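Long-range contacts in hypothetical sugar ABC-transporter sugar binding protein (PDB 7BVT), which binds cyclic alpha-maltosyl-1,6-maltose as the solute-binding protein of a sugar ABC transporter, probably delivering it for uptake into the cell: residues W199-G209 with V282-N293; G227-I238 with A391-L402. One frame throughout, in Å; residues are numbered along the deposited sequence.

Contact 1 of 2, residues W199-G209 with V282-N293. With GLC (alpha-D-glucopyranose), chain B; GLC (alpha-D-glucopyranose), chain C.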
loop_
_atom_site.group_PDB
_atom_site.type_symbol
_atom_site.label_atom_id
_atom_site.label_comp_id
_atom_site.label_asym_id
_atom_site.label_seq_id
_atom_site.Cartn_x
_atom_site.Cartn_y
_atom_site.Cartn_z
ATOM N N TRP A 199 -2.399 -4.097 8.022
ATOM C CA TRP A 199 -1.560 -3.144 7.262
ATOM C C TRP A 199 -1.672 -1.746 7.886
ATOM O O TRP A 199 -0.704 -0.994 7.799
ATOM C CB TRP A 199 -1.865 -3.234 5.779
ATOM C CG TRP A 199 -2.614 -2.135 5.106
ATOM C CD1 TRP A 199 -3.870 -1.687 5.379
ATOM C CD2 TRP A 199 -2.169 -1.386 3.965
ATOM N NE1 TRP A 199 -4.206 -0.673 4.515
ATOM C CE2 TRP A 199 -3.193 -0.478 3.630
ATOM C CE3 TRP A 199 -1.002 -1.387 3.206
ATOM C CZ2 TRP A 199 -3.088 0.377 2.529
ATOM C CZ3 TRP A 199 -0.895 -0.533 2.131
ATOM C CH2 TRP A 199 -1.896 0.378 1.847
ATOM N N ASN A 200 -2.764 -1.449 8.583
ATOM C CA ASN A 200 -2.830 -0.206 9.392
ATOM C C ASN A 200 -1.932 -0.319 10.619
ATOM O O ASN A 200 -1.241 0.672 10.962
ATOM C CB ASN A 200 -4.283 0.097 9.750
ATOM C CG ASN A 200 -5.034 0.801 8.643
ATOM O OD1 ASN A 200 -5.923 0.210 7.999
ATOM N ND2 ASN A 200 -4.640 2.018 8.383
ATOM N N PHE A 201 -1.938 -1.470 11.286
ATOM C CA PHE A 201 -1.095 -1.691 12.462
ATOM C C PHE A 201 0.386 -1.658 12.092
ATOM O O PHE A 201 1.193 -1.113 12.848
ATOM C CB PHE A 201 -1.446 -3.028 13.119
ATOM C CG PHE A 201 -0.660 -3.250 14.371
ATOM C CD1 PHE A 201 -1.014 -2.640 15.568
ATOM C CD2 PHE A 201 0.485 -4.010 14.345
ATOM C CE1 PHE A 201 -0.222 -2.790 16.696
ATOM C CE2 PHE A 201 1.240 -4.195 15.470
ATOM C CZ PHE A 201 0.897 -3.588 16.651
ATOM N N GLN A 202 0.765 -2.249 10.954
ATOM C CA GLN A 202 2.192 -2.320 10.597
ATOM C C GLN A 202 2.784 -0.904 10.584
ATOM O O GLN A 202 3.932 -0.738 10.868
ATOM C CB GLN A 202 2.362 -2.973 9.230
ATOM C CG GLN A 202 2.278 -4.484 9.297
ATOM C CD GLN A 202 1.903 -5.145 7.969
ATOM O OE1 GLN A 202 1.431 -4.509 7.039
ATOM N NE2 GLN A 202 2.099 -6.474 7.909
ATOM N N VAL A 203 2.018 0.085 10.152
ATOM C CA VAL A 203 2.520 1.487 10.111
ATOM C C VAL A 203 3.067 1.836 11.485
ATOM O O VAL A 203 4.174 2.310 11.592
ATOM C CB VAL A 203 1.383 2.449 9.748
ATOM C CG1 VAL A 203 1.805 3.895 9.931
ATOM C CG2 VAL A 203 0.886 2.188 8.345
ATOM N N ASN A 204 2.269 1.613 12.517
ATOM C CA ASN A 204 2.631 2.043 13.885
ATOM C C ASN A 204 3.701 1.118 14.473
ATOM O O ASN A 204 4.614 1.627 15.184
ATOM C CB ASN A 204 1.377 2.025 14.753
ATOM C CG ASN A 204 0.336 3.042 14.325
ATOM O OD1 ASN A 204 -0.856 2.752 14.371
ATOM N ND2 ASN A 204 0.756 4.208 13.836
ATOM N N LEU A 205 3.721 -0.168 14.094
ATOM C CA LEU A 205 4.791 -1.101 14.492
ATOM C C LEU A 205 6.127 -0.551 13.943
ATOM O O LEU A 205 7.117 -0.445 14.665
ATOM C CB LEU A 205 4.442 -2.487 13.947
ATOM C CG LEU A 205 5.551 -3.531 14.077
ATOM C CD1 LEU A 205 5.770 -3.932 15.536
ATOM C CD2 LEU A 205 5.206 -4.733 13.229
ATOM N N TRP A 206 6.196 -0.200 12.671
ATOM C CA TRP A 206 7.433 0.343 12.068
ATOM C C TRP A 206 7.824 1.706 12.655
ATOM O O TRP A 206 9.048 1.914 12.916
ATOM C CB TRP A 206 7.272 0.430 10.568
ATOM C CG TRP A 206 7.256 -0.884 9.869
ATOM C CD1 TRP A 206 7.998 -1.999 10.133
ATOM C CD2 TRP A 206 6.413 -1.206 8.756
ATOM N NE1 TRP A 206 7.673 -3.010 9.246
ATOM C CE2 TRP A 206 6.676 -2.556 8.407
ATOM C CE3 TRP A 206 5.409 -0.504 8.070
ATOM C CZ2 TRP A 206 6.027 -3.179 7.358
ATOM C CZ3 TRP A 206 4.800 -1.125 7.004
ATOM C CH2 TRP A 206 5.099 -2.437 6.663
ATOM N N GLN A 207 6.858 2.573 12.948
ATOM C CA GLN A 207 7.171 3.882 13.534
ATOM C C GLN A 207 7.799 3.687 14.919
ATOM O O GLN A 207 8.645 4.484 15.281
ATOM C CB GLN A 207 5.885 4.691 13.721
ATOM C CG GLN A 207 5.284 5.145 12.406
ATOM C CD GLN A 207 3.966 5.823 12.642
ATOM O OE1 GLN A 207 3.272 5.485 13.606
ATOM N NE2 GLN A 207 3.628 6.832 11.827
ATOM N N ALA A 208 7.418 2.655 15.670
ATOM C CA ALA A 208 7.985 2.363 17.009
ATOM C C ALA A 208 9.387 1.724 16.884
ATOM O O ALA A 208 10.046 1.515 17.927
ATOM C CB ALA A 208 7.054 1.479 17.786
ATOM N N GLY A 209 9.859 1.426 15.674
ATOM C CA GLY A 209 11.182 0.801 15.480
ATOM C C GLY A 209 11.072 -0.700 15.425
ATOM O O GLY A 209 12.106 -1.370 15.486
ATOM N N VAL A 282 1.651 10.452 8.701
ATOM C CA VAL A 282 1.069 9.668 9.821
ATOM C C VAL A 282 1.761 10.074 11.111
ATOM O O VAL A 282 2.995 10.049 11.176
ATOM C CB VAL A 282 1.177 8.153 9.636
ATOM C CG1 VAL A 282 0.441 7.485 10.796
ATOM C CG2 VAL A 282 0.533 7.730 8.328
ATOM N N PRO A 283 1.008 10.480 12.164
ATOM C CA PRO A 283 1.686 10.814 13.423
ATOM C C PRO A 283 2.541 9.659 13.925
ATOM O O PRO A 283 2.110 8.504 13.841
ATOM C CB PRO A 283 0.574 11.121 14.399
ATOM C CG PRO A 283 -0.541 11.632 13.488
ATOM C CD PRO A 283 -0.420 10.793 12.234
ATOM N N TYR A 284 3.714 9.980 14.467
ATOM C CA TYR A 284 4.689 8.963 14.931
ATOM C C TYR A 284 5.200 9.287 16.318
ATOM O O TYR A 284 5.071 10.423 16.792
ATOM C CB TYR A 284 5.817 8.785 13.929
ATOM C CG TYR A 284 6.765 9.942 13.728
ATOM C CD1 TYR A 284 6.465 10.981 12.859
ATOM C CD2 TYR A 284 8.005 9.929 14.324
ATOM C CE1 TYR A 284 7.386 11.998 12.613
ATOM C CE2 TYR A 284 8.924 10.950 14.114
ATOM C CZ TYR A 284 8.620 11.976 13.238
ATOM O OH TYR A 284 9.559 12.950 12.989
ATOM N N PRO A 285 5.769 8.307 17.037
ATOM C CA PRO A 285 6.041 8.536 18.447
ATOM C C PRO A 285 7.265 9.430 18.547
ATOM O O PRO A 285 8.140 9.425 17.676
ATOM C CB PRO A 285 6.277 7.149 19.061
ATOM C CG PRO A 285 6.183 6.149 17.947
ATOM C CD PRO A 285 6.005 6.924 16.655
ATOM N N SER A 286 7.294 10.241 19.589
ATOM C CA SER A 286 8.493 11.046 19.871
ATOM C C SER A 286 9.696 10.090 20.029
ATOM O O SER A 286 10.743 10.463 19.651
ATOM C CB SER A 286 8.217 11.901 21.067
ATOM O OG SER A 286 8.268 11.077 22.199
ATOM N N ASP A 287 9.525 8.846 20.498
ATOM C CA ASP A 287 10.638 7.871 20.677
ATOM C C ASP A 287 10.881 7.047 19.402
ATOM O O ASP A 287 11.559 5.992 19.501
ATOM C CB ASP A 287 10.419 6.986 21.907
ATOM C CG ASP A 287 9.248 6.017 21.914
ATOM O OD1 ASP A 287 8.623 5.743 20.835
ATOM O OD2 ASP A 287 8.994 5.487 23.025
ATOM N N GLY A 288 10.336 7.457 18.251
ATOM C CA GLY A 288 10.327 6.587 17.072
ATOM C C GLY A 288 10.684 7.332 15.812
ATOM O O GLY A 288 11.496 8.270 15.832
ATOM N N GLU A 289 10.115 6.891 14.690
ATOM C CA GLU A 289 10.521 7.371 13.359
ATOM C C GLU A 289 9.284 7.391 12.465
ATOM O O GLU A 289 8.300 6.663 12.687
ATOM C CB GLU A 289 11.586 6.462 12.716
ATOM C CG GLU A 289 11.039 5.073 12.402
ATOM C CD GLU A 289 12.082 3.987 12.156
ATOM O OE1 GLU A 289 12.322 3.684 10.991
ATOM O OE2 GLU A 289 12.630 3.443 13.145
ATOM N N PRO A 290 9.315 8.202 11.410
ATOM C CA PRO A 290 8.242 8.209 10.432
ATOM C C PRO A 290 8.231 6.865 9.688
ATOM O O PRO A 290 9.271 6.321 9.384
ATOM C CB PRO A 290 8.605 9.364 9.481
ATOM C CG PRO A 290 9.625 10.166 10.240
ATOM C CD PRO A 290 10.373 9.180 11.121
ATOM N N ALA A 291 7.033 6.379 9.404
ATOM C CA ALA A 291 6.863 5.186 8.556
ATOM C C ALA A 291 5.467 5.187 7.986
ATOM O O ALA A 291 4.560 5.647 8.655
ATOM C CB ALA A 291 7.093 3.905 9.336
ATOM N N THR A 292 5.336 4.524 6.847
ATOM C CA THR A 292 4.029 4.140 6.318
ATOM C C THR A 292 4.150 2.830 5.535
ATOM O O THR A 292 5.242 2.252 5.513
ATOM C CB THR A 292 3.396 5.303 5.552
ATOM O OG1 THR A 292 2.055 4.892 5.302
ATOM C CG2 THR A 292 4.120 5.609 4.273
ATOM N N ASN A 293 3.017 2.379 4.990
ATOM C CA ASN A 293 2.882 1.066 4.323
ATOM C C ASN A 293 2.547 1.309 2.843
ATOM O O ASN A 293 1.747 2.204 2.574
ATOM C CB ASN A 293 1.769 0.269 4.992
ATOM C CG ASN A 293 2.045 -1.210 5.024
ATOM O OD1 ASN A 293 2.855 -1.725 4.255
ATOM N ND2 ASN A 293 1.352 -1.852 5.923
HETATM C C1 GLC B . -7.118 -3.065 3.416
HETATM C C2 GLC B . -8.534 -3.657 3.538
HETATM C C3 GLC B . -9.476 -2.790 2.704
HETATM C C4 GLC B . -9.449 -1.322 3.170
HETATM C C5 GLC B . -8.003 -0.782 3.361
HETATM C C6 GLC B . -7.984 0.359 4.350
HETATM O O2 GLC B . -8.530 -5.012 3.047
HETATM O O3 GLC B . -10.820 -3.302 2.773
HETATM O O4 GLC B . -10.154 -0.544 2.190
HETATM O O5 GLC B . -7.118 -1.762 3.990
HETATM O O6 GLC B . -6.737 1.031 4.177
HETATM C C1 GLC C . -4.768 -0.919 -1.191
HETATM C C2 GLC C . -3.382 -1.308 -1.601
HETATM C C3 GLC C . -3.144 -2.773 -1.332
HETATM C C4 GLC C . -3.461 -3.043 0.148
HETATM C C5 GLC C . -4.918 -2.697 0.426
HETATM C C6 GLC C . -5.256 -2.924 1.910
HETATM O O2 GLC C . -3.192 -0.882 -2.939
HETATM O O3 GLC C . -1.788 -3.100 -1.682
HETATM O O4 GLC C . -3.289 -4.407 0.481
HETATM O O5 GLC C . -5.094 -1.326 0.169
HETATM O O6 GLC C . -6.670 -3.068 2.018
HETATM O O HOH W 1 5.022 8.608 9.962
HETATM O O HOH W 2 12.060 3.975 15.763
#

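Contact 2 of 2, residues G227-I238 with A391-L402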
loop_
_atom_site.group_PDB
_atom_site.type_symbol
_atom_site.label_atom_id
_atom_site.label_comp_id
_atom_site.label_asym_id
_atom_site.label_seq_id
_atom_site.Cartn_x
_atom_site.Cartn_y
_atom_site.Cartn_z
ATOM N N GLY A 227 6.720 -3.654 19.408
ATOM C CA GLY A 227 5.373 -4.185 19.138
ATOM C C GLY A 227 4.379 -3.833 20.221
ATOM O O GLY A 227 3.231 -3.528 19.922
ATOM N N ALA A 228 4.762 -3.994 21.501
ATOM C CA ALA A 228 3.853 -3.675 22.624
ATOM C C ALA A 228 3.583 -2.163 22.659
ATOM O O ALA A 228 2.439 -1.802 22.914
ATOM C CB ALA A 228 4.473 -4.117 23.937
ATOM N N GLU A 229 4.551 -1.342 22.305
ATOM C CA GLU A 229 4.335 0.137 22.257
ATOM C C GLU A 229 3.233 0.424 21.217
ATOM O O GLU A 229 2.290 1.189 21.483
ATOM C CB GLU A 229 5.623 0.855 21.862
ATOM C CG GLU A 229 5.511 2.348 22.010
ATOM C CD GLU A 229 6.729 3.137 21.578
ATOM O OE1 GLU A 229 7.806 2.540 21.469
ATOM O OE2 GLU A 229 6.553 4.394 21.363
ATOM N N ALA A 230 3.315 -0.198 20.047
ATOM C CA ALA A 230 2.335 0.054 18.972
ATOM C C ALA A 230 0.976 -0.495 19.391
ATOM O O ALA A 230 -0.051 0.160 19.165
ATOM C CB ALA A 230 2.810 -0.530 17.642
ATOM N N LEU A 231 0.907 -1.726 19.908
ATOM C CA LEU A 231 -0.418 -2.287 20.309
ATOM C C LEU A 231 -0.990 -1.538 21.533
ATOM O O LEU A 231 -2.220 -1.355 21.602
ATOM C CB LEU A 231 -0.295 -3.801 20.554
ATOM C CG LEU A 231 -1.639 -4.484 20.860
ATOM C CD1 LEU A 231 -2.682 -4.221 19.802
ATOM C CD2 LEU A 231 -1.454 -5.993 21.082
ATOM N N GLN A 232 -0.156 -1.087 22.455
ATOM C CA GLN A 232 -0.631 -0.317 23.642
ATOM C C GLN A 232 -1.226 1.003 23.165
ATOM O O GLN A 232 -2.229 1.468 23.747
ATOM C CB GLN A 232 0.522 -0.053 24.597
ATOM C CG GLN A 232 0.043 0.501 25.941
ATOM C CD GLN A 232 -0.776 -0.533 26.683
ATOM O OE1 GLN A 232 -0.269 -1.634 27.012
ATOM N NE2 GLN A 232 -2.039 -0.219 26.949
ATOM N N TYR A 233 -0.689 1.551 22.079
ATOM C CA TYR A 233 -1.252 2.793 21.478
ATOM C C TYR A 233 -2.692 2.548 21.021
ATOM O O TYR A 233 -3.596 3.353 21.335
ATOM C CB TYR A 233 -0.361 3.264 20.336
ATOM C CG TYR A 233 -0.758 4.424 19.460
ATOM C CD1 TYR A 233 -1.145 5.645 19.968
ATOM C CD2 TYR A 233 -0.519 4.337 18.105
ATOM C CE1 TYR A 233 -1.383 6.727 19.144
ATOM C CE2 TYR A 233 -0.728 5.413 17.254
ATOM C CZ TYR A 233 -1.141 6.620 17.789
ATOM O OH TYR A 233 -1.297 7.697 16.967
ATOM N N TRP A 234 -2.890 1.513 20.203
ATOM C CA TRP A 234 -4.243 1.117 19.783
ATOM C C TRP A 234 -5.120 0.907 21.024
ATOM O O TRP A 234 -6.242 1.400 21.042
ATOM C CB TRP A 234 -4.250 -0.124 18.872
ATOM C CG TRP A 234 -3.768 0.162 17.475
ATOM C CD1 TRP A 234 -2.640 0.862 17.098
ATOM C CD2 TRP A 234 -4.337 -0.321 16.266
ATOM N NE1 TRP A 234 -2.532 0.895 15.733
ATOM C CE2 TRP A 234 -3.577 0.206 15.197
ATOM C CE3 TRP A 234 -5.470 -1.069 15.969
ATOM C CZ2 TRP A 234 -3.870 -0.087 13.876
ATOM C CZ3 TRP A 234 -5.776 -1.349 14.658
ATOM C CH2 TRP A 234 -5.002 -0.828 13.613
ATOM N N VAL A 235 -4.649 0.134 21.989
ATOM C CA VAL A 235 -5.545 -0.257 23.119
ATOM C C VAL A 235 -5.868 0.986 23.959
ATOM O O VAL A 235 -7.033 1.144 24.396
ATOM C CB VAL A 235 -4.924 -1.384 23.951
ATOM C CG1 VAL A 235 -5.680 -1.605 25.251
ATOM C CG2 VAL A 235 -4.865 -2.659 23.132
ATOM N N ASP A 236 -4.907 1.895 24.070
ATOM C CA ASP A 236 -5.119 3.149 24.831
ATOM C C ASP A 236 -6.154 4.010 24.131
ATOM O O ASP A 236 -6.987 4.614 24.820
ATOM C CB ASP A 236 -3.856 3.970 25.040
ATOM C CG ASP A 236 -2.891 3.367 26.033
ATOM O OD1 ASP A 236 -3.263 2.412 26.701
ATOM O OD2 ASP A 236 -1.753 3.857 26.093
ATOM N N LEU A 237 -6.084 4.137 22.811
ATOM C CA LEU A 237 -7.090 4.892 22.002
ATOM C C LEU A 237 -8.481 4.290 22.207
ATOM O O LEU A 237 -9.444 5.046 22.368
ATOM C CB LEU A 237 -6.708 4.900 20.512
ATOM C CG LEU A 237 -5.516 5.793 20.187
ATOM C CD1 LEU A 237 -4.927 5.446 18.826
ATOM C CD2 LEU A 237 -5.957 7.262 20.198
ATOM N N ILE A 238 -8.593 2.960 22.188
ATOM C CA ILE A 238 -9.909 2.280 22.300
ATOM C C ILE A 238 -10.433 2.464 23.731
ATOM O O ILE A 238 -11.636 2.826 23.844
ATOM C CB ILE A 238 -9.754 0.799 21.957
ATOM C CG1 ILE A 238 -9.401 0.622 20.486
ATOM C CG2 ILE A 238 -11.017 0.042 22.353
ATOM C CD1 ILE A 238 -8.869 -0.779 20.139
ATOM N N ALA A 391 -7.189 -8.286 21.662
ATOM C CA ALA A 391 -6.778 -7.165 22.546
ATOM C C ALA A 391 -7.631 -5.941 22.233
ATOM O O ALA A 391 -8.065 -5.274 23.179
ATOM C CB ALA A 391 -5.334 -6.858 22.396
ATOM N N LEU A 392 -7.895 -5.645 20.979
ATOM C CA LEU A 392 -8.698 -4.442 20.600
ATOM C C LEU A 392 -10.117 -4.597 21.171
ATOM O O LEU A 392 -10.765 -3.581 21.597
ATOM C CB LEU A 392 -8.686 -4.292 19.070
ATOM C CG LEU A 392 -7.311 -4.341 18.404
ATOM C CD1 LEU A 392 -7.441 -4.081 16.922
ATOM C CD2 LEU A 392 -6.333 -3.383 19.067
ATOM N N ALA A 393 -10.601 -5.844 21.264
ATOM C CA ALA A 393 -11.990 -6.130 21.684
ATOM C C ALA A 393 -12.082 -6.151 23.214
ATOM O O ALA A 393 -13.223 -6.310 23.740
ATOM C CB ALA A 393 -12.496 -7.436 21.039
ATOM N N GLY A 394 -10.967 -6.047 23.930
ATOM C CA GLY A 394 -10.903 -6.103 25.397
ATOM C C GLY A 394 -10.861 -7.521 25.952
ATOM O O GLY A 394 -11.001 -7.663 27.181
ATOM N N GLU A 395 -10.675 -8.533 25.102
ATOM C CA GLU A 395 -10.744 -9.967 25.499
ATOM C C GLU A 395 -9.359 -10.524 25.805
ATOM O O GLU A 395 -9.275 -11.693 26.218
ATOM C CB GLU A 395 -11.438 -10.784 24.417
ATOM C CG GLU A 395 -12.939 -10.538 24.373
ATOM C CD GLU A 395 -13.596 -11.058 23.108
ATOM O OE1 GLU A 395 -12.981 -11.910 22.439
ATOM O OE2 GLU A 395 -14.696 -10.573 22.765
ATOM N N ALA A 396 -8.284 -9.776 25.553
ATOM C CA ALA A 396 -6.917 -10.201 25.897
ATOM C C ALA A 396 -6.073 -8.999 26.275
ATOM O O ALA A 396 -6.380 -7.883 25.769
ATOM C CB ALA A 396 -6.259 -10.920 24.732
ATOM N N SER A 397 -5.010 -9.230 27.026
ATOM C CA SER A 397 -4.017 -8.180 27.339
ATOM C C SER A 397 -3.142 -7.940 26.114
ATOM O O SER A 397 -3.057 -8.795 25.229
ATOM C CB SER A 397 -3.166 -8.439 28.549
ATOM O OG SER A 397 -2.324 -9.538 28.345
ATOM N N VAL A 398 -2.536 -6.771 26.053
ATOM C CA VAL A 398 -1.525 -6.463 25.001
ATOM C C VAL A 398 -0.455 -7.581 24.978
ATOM O O VAL A 398 -0.112 -8.120 23.902
ATOM C CB VAL A 398 -0.913 -5.095 25.331
ATOM C CG1 VAL A 398 0.389 -4.878 24.584
ATOM C CG2 VAL A 398 -1.941 -3.976 25.113
ATOM N N ASP A 399 0.115 -7.930 26.128
ATOM C CA ASP A 399 1.198 -8.952 26.182
ATOM C C ASP A 399 0.686 -10.324 25.721
ATOM O O ASP A 399 1.414 -10.996 24.932
ATOM C CB ASP A 399 1.757 -9.038 27.595
ATOM C CG ASP A 399 2.709 -7.903 27.893
ATOM O OD1 ASP A 399 2.892 -7.040 27.006
ATOM O OD2 ASP A 399 3.277 -7.898 29.003
ATOM N N ASP A 400 -0.517 -10.717 26.119
ATOM C CA ASP A 400 -1.047 -12.059 25.744
ATOM C C ASP A 400 -1.413 -12.075 24.255
ATOM O O ASP A 400 -1.208 -13.122 23.595
ATOM C CB ASP A 400 -2.254 -12.463 26.579
ATOM C CG ASP A 400 -1.955 -12.829 28.017
ATOM O OD1 ASP A 400 -0.793 -13.068 28.351
ATOM O OD2 ASP A 400 -2.935 -12.891 28.755
ATOM N N ALA A 401 -1.877 -10.953 23.698
ATOM C CA ALA A 401 -2.288 -10.924 22.275
ATOM C C ALA A 401 -1.009 -10.965 21.430
ATOM O O ALA A 401 -0.991 -11.622 20.364
ATOM C CB ALA A 401 -3.178 -9.722 22.002
ATOM N N LEU A 402 0.069 -10.301 21.828
ATOM C CA LEU A 402 1.296 -10.345 21.008
ATOM C C LEU A 402 1.929 -11.746 21.053
ATOM O O LEU A 402 2.455 -12.193 20.017
ATOM C CB LEU A 402 2.307 -9.279 21.428
ATOM C CG LEU A 402 1.925 -7.878 20.961
ATOM C CD1 LEU A 402 2.627 -6.847 21.778
ATOM C CD2 LEU A 402 2.237 -7.709 19.476
#

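Contact 1 of 2, residues W199-G209 with V282-N293
The carboxamide of N293 donates both of its N-H groups to helix 195-207. ND2 lies 2.9 Å from O of W199, in the carbonyl plane and on a lone pair, and the same ND2 reaches OE1 of Q202 over an equal distance. Both acceptors lie close to the plane of the N293 amide, so the two bonds fix its rotation. Its OD1, 3.4 Å from CH2 of W206, sits at the edge of that indole, with amide and ring planes 82° apart; the W206 ring also stacks with H369.

Toward the C-terminal end of the helix, E289 N binds O of Q207 at 2.9 Å. The extended chain of Q207, with CG anti to the carbonyl carbon (chi1 -70°), carries its amide out to the 282-284 backbone, where NE2 makes a weak bond to O of P283. A water accepts from this NE2 and from A291 N and donates to V282 O, while N204 ND2 and W165 hold OE1 of Q207. Between these polar ends the packing is apolar: CB of W206 meets CB of A291 at 3.7 Å, and V203 CG1 and V282 CG1 touch tip to tip.

W199 carries the contact into the sugar pocket. Its NE1 donates to O6 of one glucose at 3.1 Å, nearly straight at 168°, and C6 of another glucose lies over one ring face. With N293 crossing the indole obliquely and bonded to the W199 carbonyl, the amide is placed to act as a second-shell element and probably helps to position a first-shell tryptophan.

Contact 2 of 2, residues G227-I238 with A391-L402
L392, V398 and L231 are the three side chains most deeply engaged, each a knob seated in a hole of the opposing segment. L392, on the last turn of helix 377-392, settles among L231, W234, V235 and I238. Its CD1 comes to the edge of the W234 indole, 3.7 Å from CE3, while CD2 lies 3.8 Å from L231 CD1; I238 crosses it at about a right angle, bringing CD1 against the L392 CB.

V398 fills the next hole, formed by A228, L231, Q232 and V235. Its CG2 branch, anti to the carbonyl carbon, meets V235 CG2 at 3.8 Å and the Q232 OE1 at 3.4 Å. Q232 bends at chi2 (66°) and gives NE2 to OD1 of D236 in a 2.9 Å bond, which leaves the amide lying across V398. Replacing Q232 with an alanine would probably uncover the CG2 side of V398 and leave D236 without this amide donor.

L231 returns the insertion, its CD2 lodged among A391, V398, A401 and L402 and 3.9 Å from L402 CG. Helix 398-415, whose start is capped by the S397 side chain, runs at 121° to helix 225-239 over the short segments. No hydrogen bond joins the two segments, so their join is apolar, with knobs-into-holes packing at its centre, and sets helix 225-239 against both arms of the C-terminal helical hairpin, close to the connection where a Schellman motif at G394 ends the first.

Both contacts are largely buried, but contact 1 lies nearer the centre of the chain and runs into the sugar pocket, whereas contact 2 sits farther out, among helices. Their chemistry follows their place: a helix against an irregular chain leading into strand 292-301 uses amides and a water to meet backbone groups that regular secondary structure does not pair, while helix against helix, with most backbone groups bonded internally, is joined by aliphatic side chains. The successive helices 195-207 and 225-239 bring them together. N204 OD1 of contact 1 probably accepts from W234 NE1 of contact 2, 2.8 Å away, and the F201 and W234 rings meet edge-to-face, so the indole serves both interfaces.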